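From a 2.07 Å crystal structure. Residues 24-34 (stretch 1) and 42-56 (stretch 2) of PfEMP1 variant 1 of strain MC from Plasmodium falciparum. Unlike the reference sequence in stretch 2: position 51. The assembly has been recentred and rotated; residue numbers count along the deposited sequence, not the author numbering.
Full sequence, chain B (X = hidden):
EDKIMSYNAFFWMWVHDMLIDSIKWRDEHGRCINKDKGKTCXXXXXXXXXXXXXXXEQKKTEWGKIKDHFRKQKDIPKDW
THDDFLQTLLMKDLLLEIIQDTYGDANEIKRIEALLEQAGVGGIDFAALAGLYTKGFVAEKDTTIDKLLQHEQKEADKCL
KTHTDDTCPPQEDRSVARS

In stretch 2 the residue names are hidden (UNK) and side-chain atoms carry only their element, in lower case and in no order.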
# COMPACT_ATOMS: atom_id res chain seq x y z
N LYS B 24 31.50 30.67 11.32
CA LYS B 24 32.45 31.63 10.73
C LYS B 24 32.57 32.91 11.55
O LYS B 24 33.59 33.59 11.43
CB LYS B 24 32.09 31.95 9.27
CG LYS B 24 32.54 30.89 8.28
CD LYS B 24 31.76 31.05 6.98
CE LYS B 24 32.60 30.79 5.76
NZ LYS B 24 32.80 29.34 5.50
N TRP B 25 31.55 33.24 12.41
CA TRP B 25 31.62 34.40 13.30
C TRP B 25 32.71 34.18 14.34
O TRP B 25 33.46 35.10 14.63
CB TRP B 25 30.27 34.69 13.97
CG TRP B 25 29.39 35.54 13.12
CD1 TRP B 25 28.24 35.16 12.48
CD2 TRP B 25 29.58 36.93 12.79
NE1 TRP B 25 27.70 36.22 11.79
CE2 TRP B 25 28.52 37.32 11.95
CE3 TRP B 25 30.57 37.88 13.12
CZ2 TRP B 25 28.39 38.63 11.46
CZ3 TRP B 25 30.44 39.17 12.63
CH2 TRP B 25 29.38 39.53 11.79
N ARG B 26 32.85 32.94 14.80
CA ARG B 26 33.89 32.56 15.75
C ARG B 26 35.22 32.36 15.06
O ARG B 26 36.23 32.83 15.59
CB ARG B 26 33.48 31.33 16.57
CG ARG B 26 32.42 31.66 17.64
CD ARG B 26 31.00 31.67 17.08
NE ARG B 26 30.01 31.75 18.15
CZ ARG B 26 28.73 32.01 17.96
NH1 ARG B 26 28.27 32.26 16.73
NH2 ARG B 26 27.90 32.06 18.99
N ASP B 27 35.24 31.75 13.87
CA ASP B 27 36.48 31.50 13.08
C ASP B 27 37.18 32.82 12.68
O ASP B 27 38.41 32.91 12.71
CB ASP B 27 36.14 30.72 11.81
CG ASP B 27 35.89 29.25 12.03
OD1 ASP B 27 35.79 28.83 13.22
OD2 ASP B 27 35.81 28.50 11.03
N GLU B 28 36.38 33.84 12.35
CA GLU B 28 36.86 35.17 11.94
C GLU B 28 36.97 36.17 13.12
O GLU B 28 37.98 36.87 13.21
CB GLU B 28 36.00 35.73 10.79
CG GLU B 28 36.38 35.13 9.44
CD GLU B 28 35.31 35.18 8.36
OE1 GLU B 28 34.96 34.11 7.82
OE2 GLU B 28 34.84 36.30 8.04
N HIS B 29 35.94 36.23 14.00
CA HIS B 29 35.89 37.21 15.09
C HIS B 29 35.67 36.59 16.47
O HIS B 29 34.97 37.16 17.31
CB HIS B 29 34.87 38.31 14.79
CG HIS B 29 34.87 38.73 13.36
ND1 HIS B 29 35.84 39.56 12.86
CD2 HIS B 29 34.05 38.36 12.35
CE1 HIS B 29 35.57 39.69 11.57
NE2 HIS B 29 34.50 38.99 11.22
N GLY B 30 36.38 35.48 16.72
CA GLY B 30 36.34 34.78 18.00
C GLY B 30 37.00 35.54 19.13
O GLY B 30 36.69 35.28 20.30
N ARG B 31 37.90 36.50 18.82
CA ARG B 31 38.51 37.35 19.87
C ARG B 31 37.37 38.19 20.53
O ARG B 31 37.47 38.51 21.71
CB ARG B 31 39.67 38.22 19.31
CG ARG B 31 39.25 39.50 18.58
CD ARG B 31 40.30 40.07 17.63
NE ARG B 31 40.03 41.47 17.28
CZ ARG B 31 39.25 41.88 16.28
NH1 ARG B 31 38.63 41.00 15.50
NH2 ARG B 31 39.08 43.18 16.04
N CYS B 32 36.28 38.45 19.77
CA CYS B 32 35.08 39.20 20.17
C CYS B 32 33.97 38.29 20.65
O CYS B 32 33.43 38.52 21.74
CB CYS B 32 34.59 40.09 19.02
SG CYS B 32 35.89 41.08 18.26
N ILE B 33 33.56 37.32 19.78
CA ILE B 33 32.47 36.35 19.98
C ILE B 33 33.00 35.01 20.52
O ILE B 33 33.52 34.17 19.76
CB ILE B 33 31.59 36.18 18.70
CG1 ILE B 33 31.08 37.52 18.16
CG2 ILE B 33 30.41 35.24 18.97
CD1 ILE B 33 30.95 37.63 16.70
N ASN B 34 32.85 34.81 21.83
CA ASN B 34 33.28 33.59 22.51
C ASN B 34 32.42 33.31 23.76
O ASN B 34 31.43 34.01 23.99
CB ASN B 34 34.80 33.63 22.82
CG ASN B 34 35.25 34.84 23.60
OD1 ASN B 34 34.93 35.00 24.78
ND2 ASN B 34 36.01 35.72 22.98
N UNK B 42 37.95 43.88 24.25
CA UNK B 42 39.01 43.90 23.24
C UNK B 42 38.70 45.05 22.30
O UNK B 42 37.55 45.30 21.96
c UNK B 42 39.18 42.53 22.53
c UNK B 42 38.90 40.51 24.08
c UNK B 42 40.02 42.65 21.25
c UNK B 42 39.84 41.50 23.46
N UNK B 43 39.74 45.78 21.92
CA UNK B 43 39.69 46.92 21.00
C UNK B 43 39.14 46.44 19.64
O UNK B 43 39.51 45.36 19.17
c UNK B 43 41.15 49.03 20.67
c UNK B 43 41.11 47.52 20.86
c UNK B 43 43.12 50.12 19.56
n UNK B 43 44.48 50.70 19.75
c UNK B 43 42.55 49.60 20.85
N UNK B 44 38.21 47.23 19.09
CA UNK B 44 37.58 46.98 17.79
C UNK B 44 36.52 45.91 17.76
O UNK B 44 35.97 45.62 16.70
N UNK B 45 36.22 45.32 18.91
CA UNK B 45 35.22 44.26 19.00
C UNK B 45 33.81 44.75 19.00
O UNK B 45 32.96 44.03 18.50
c UNK B 45 35.49 43.36 20.19
s UNK B 45 36.69 42.06 19.85
N UNK B 46 33.54 45.96 19.57
CA UNK B 46 32.19 46.52 19.62
C UNK B 46 31.51 46.47 18.25
O UNK B 46 30.39 45.94 18.16
c UNK B 46 30.92 48.66 19.86
c UNK B 46 32.20 47.94 20.16
n UNK B 46 30.91 49.40 18.74
o UNK B 46 29.91 48.48 20.56
N UNK B 47 32.19 47.03 17.21
CA UNK B 47 31.76 47.08 15.80
C UNK B 47 31.31 45.69 15.36
O UNK B 47 30.19 45.55 14.87
n UNK B 47 35.23 47.49 10.67
c UNK B 47 34.07 47.10 11.52
c UNK B 47 32.58 47.79 13.45
c UNK B 47 32.93 47.59 14.92
c UNK B 47 33.81 48.12 12.61
N UNK B 48 32.16 44.66 15.61
CA UNK B 48 31.89 43.27 15.28
C UNK B 48 30.70 42.68 16.06
O UNK B 48 29.96 41.91 15.46
c UNK B 48 33.16 42.42 15.42
c UNK B 48 34.87 43.14 13.69
c UNK B 48 33.81 42.13 14.07
n UNK B 48 36.43 43.62 11.82
c UNK B 48 35.08 43.13 12.20
N UNK B 49 30.49 43.06 17.34
CA UNK B 49 29.32 42.59 18.11
C UNK B 49 28.02 43.14 17.48
O UNK B 49 26.98 42.48 17.53
s UNK B 49 30.89 42.33 20.42
c UNK B 49 29.43 42.98 19.58
N UNK B 50 28.08 44.36 16.90
CA UNK B 50 26.93 45.01 16.26
C UNK B 50 26.59 44.30 14.94
O UNK B 50 25.41 44.02 14.71
c UNK B 50 27.22 47.19 17.52
c UNK B 50 27.14 46.55 16.13
c UNK B 50 26.02 47.20 15.30
c UNK B 50 27.82 48.49 17.58
N UNK B 51 27.60 44.00 14.09
CA UNK B 51 27.43 43.27 12.82
C UNK B 51 26.86 41.87 13.06
O UNK B 51 25.98 41.42 12.32
o UNK B 51 29.29 44.42 11.77
c UNK B 51 28.76 43.14 12.07
N UNK B 52 27.39 41.19 14.11
CA UNK B 52 26.93 39.87 14.53
C UNK B 52 25.46 40.01 15.03
O UNK B 52 24.63 39.23 14.61
c UNK B 52 26.56 35.69 15.91
c UNK B 52 26.43 35.56 17.28
c UNK B 52 27.85 39.27 15.60
c UNK B 52 27.03 36.89 15.36
c UNK B 52 27.25 37.80 17.56
c UNK B 52 27.35 37.97 16.19
c UNK B 52 26.78 36.60 18.11
N UNK B 53 25.15 41.04 15.85
CA UNK B 53 23.78 41.31 16.32
C UNK B 53 22.83 41.55 15.13
O UNK B 53 21.71 41.05 15.15
c UNK B 53 23.73 42.50 17.29
o UNK B 53 22.56 44.82 18.99
n UNK B 53 22.16 43.02 20.27
c UNK B 53 22.34 42.71 17.90
c UNK B 53 22.37 43.60 19.10
N UNK B 54 23.30 42.32 14.11
CA UNK B 54 22.55 42.63 12.89
C UNK B 54 22.22 41.33 12.15
O UNK B 54 21.05 41.11 11.80
c UNK B 54 22.57 44.42 11.03
c UNK B 54 22.70 45.97 9.05
c UNK B 54 23.39 43.54 11.97
c UNK B 54 23.40 44.88 9.83
n UNK B 54 23.50 46.40 7.87
N UNK B 55 23.25 40.47 11.92
CA UNK B 55 23.12 39.19 11.25
C UNK B 55 22.05 38.35 11.90
O UNK B 55 21.25 37.79 11.17
c UNK B 55 24.48 34.78 10.49
c UNK B 55 24.47 38.44 11.29
c UNK B 55 24.49 36.73 9.38
c UNK B 55 24.44 37.06 10.71
c UNK B 55 24.38 33.15 12.20
c UNK B 55 24.32 34.17 13.16
c UNK B 55 24.31 35.51 12.80
c UNK B 55 24.40 35.83 11.43
n UNK B 55 24.50 35.36 9.24
c UNK B 55 24.44 33.44 10.86
N UNK B 56 22.02 38.25 13.26
CA UNK B 56 21.03 37.46 14.01
C UNK B 56 19.60 37.91 13.66
O UNK B 56 18.77 37.07 13.35
c UNK B 56 21.24 37.44 15.56
c UNK B 56 22.69 37.16 15.93
c UNK B 56 20.33 36.41 16.23

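Position 42 carries four carbons, forked at the first, with one arm two carbons long; the end of that arm lies 3.4 Å from Arg-31 O. This is Ile-42, partly exposed, its side chain pointing toward stretch 1. Position 43 has four carbons in a row ending in nitrogen and points away from stretch 1; it is Lys-43, whose charged end stays in solvent. Position 44 has no side-chain atoms and a phi of 77°, a value that favours Gly-44 in this type II turn.

At position 45 one carbon bears a sulfur, 2.0 Å from Cys-32 SG. Such a distance means a disulfide, so this is Cys-45. Position 46, two carbons with the second holding one oxygen and one nitrogen, is Asn-46, polar and partly exposed; position 47, four carbons and a terminal nitrogen, is Lys-47, exposed, its long chain suited to keeping the charge in solvent. Neither touches stretch 1.

Position 48 again has four carbons in a row and a nitrogen, but it points toward stretch 1, and a chain carbon sits over the face of the His-29 ring, 3.5 Å from His-29 ND1. This is Lys-48, whose aliphatic part packs as a CH-pi contact through CG. Position 49, one carbon and one sulfur, is Cys-49; it is buried and covalently bonded elsewhere in the structure. Position 50, four carbons forked at the first with one longer arm, is Ile-50, exposed and pointing away, so the contact places no demand on it.

Position 51 has one carbon and one oxygen, its CB 3.7 Å from Trp-25 CH2: Ser-51, where the reference has cysteine. Its OG makes a weak hydrogen bond to Lys-47 O at 3.4 Å.

Position 52 shows one carbon and a six-carbon ring near Trp-25 and Ile-33, hence Phe-52. Its CD1 is 3.5 Å from Trp-25 CG, its CG 3.7 Å from Ile-33 CD1, and its CB lies over the indole's six-membered ring. Position 53, three carbons with oxygen and nitrogen on the third, is Gln-53, polar and partly exposed; position 54, four carbons then nitrogen, is Lys-54, its charged end led away into solvent. Position 55 bears one carbon, then fused five- and six-membered rings of eight carbons and one nitrogen, a ring carbon 3.3 Å from Trp-25 NE1: Trp-55, whose broad face receives that indole's edge. Position 56, one carbon carrying two more, is Val-56, apolar and buried without touching stretch 1.

The two helices run nearly antiparallel, at 167°. The Cys-32 to Cys-45 disulfide fastens one end of the contact, while farther along Phe-52 turns its edge to the face of Trp-25, and Trp-25 its edge to the face of Trp-55. No hydrogen bond crosses between the stretches; the disulfide and apolar and aromatic packing join them.

Stretch 2 (42-56) IKGCNKKCISFQKWV
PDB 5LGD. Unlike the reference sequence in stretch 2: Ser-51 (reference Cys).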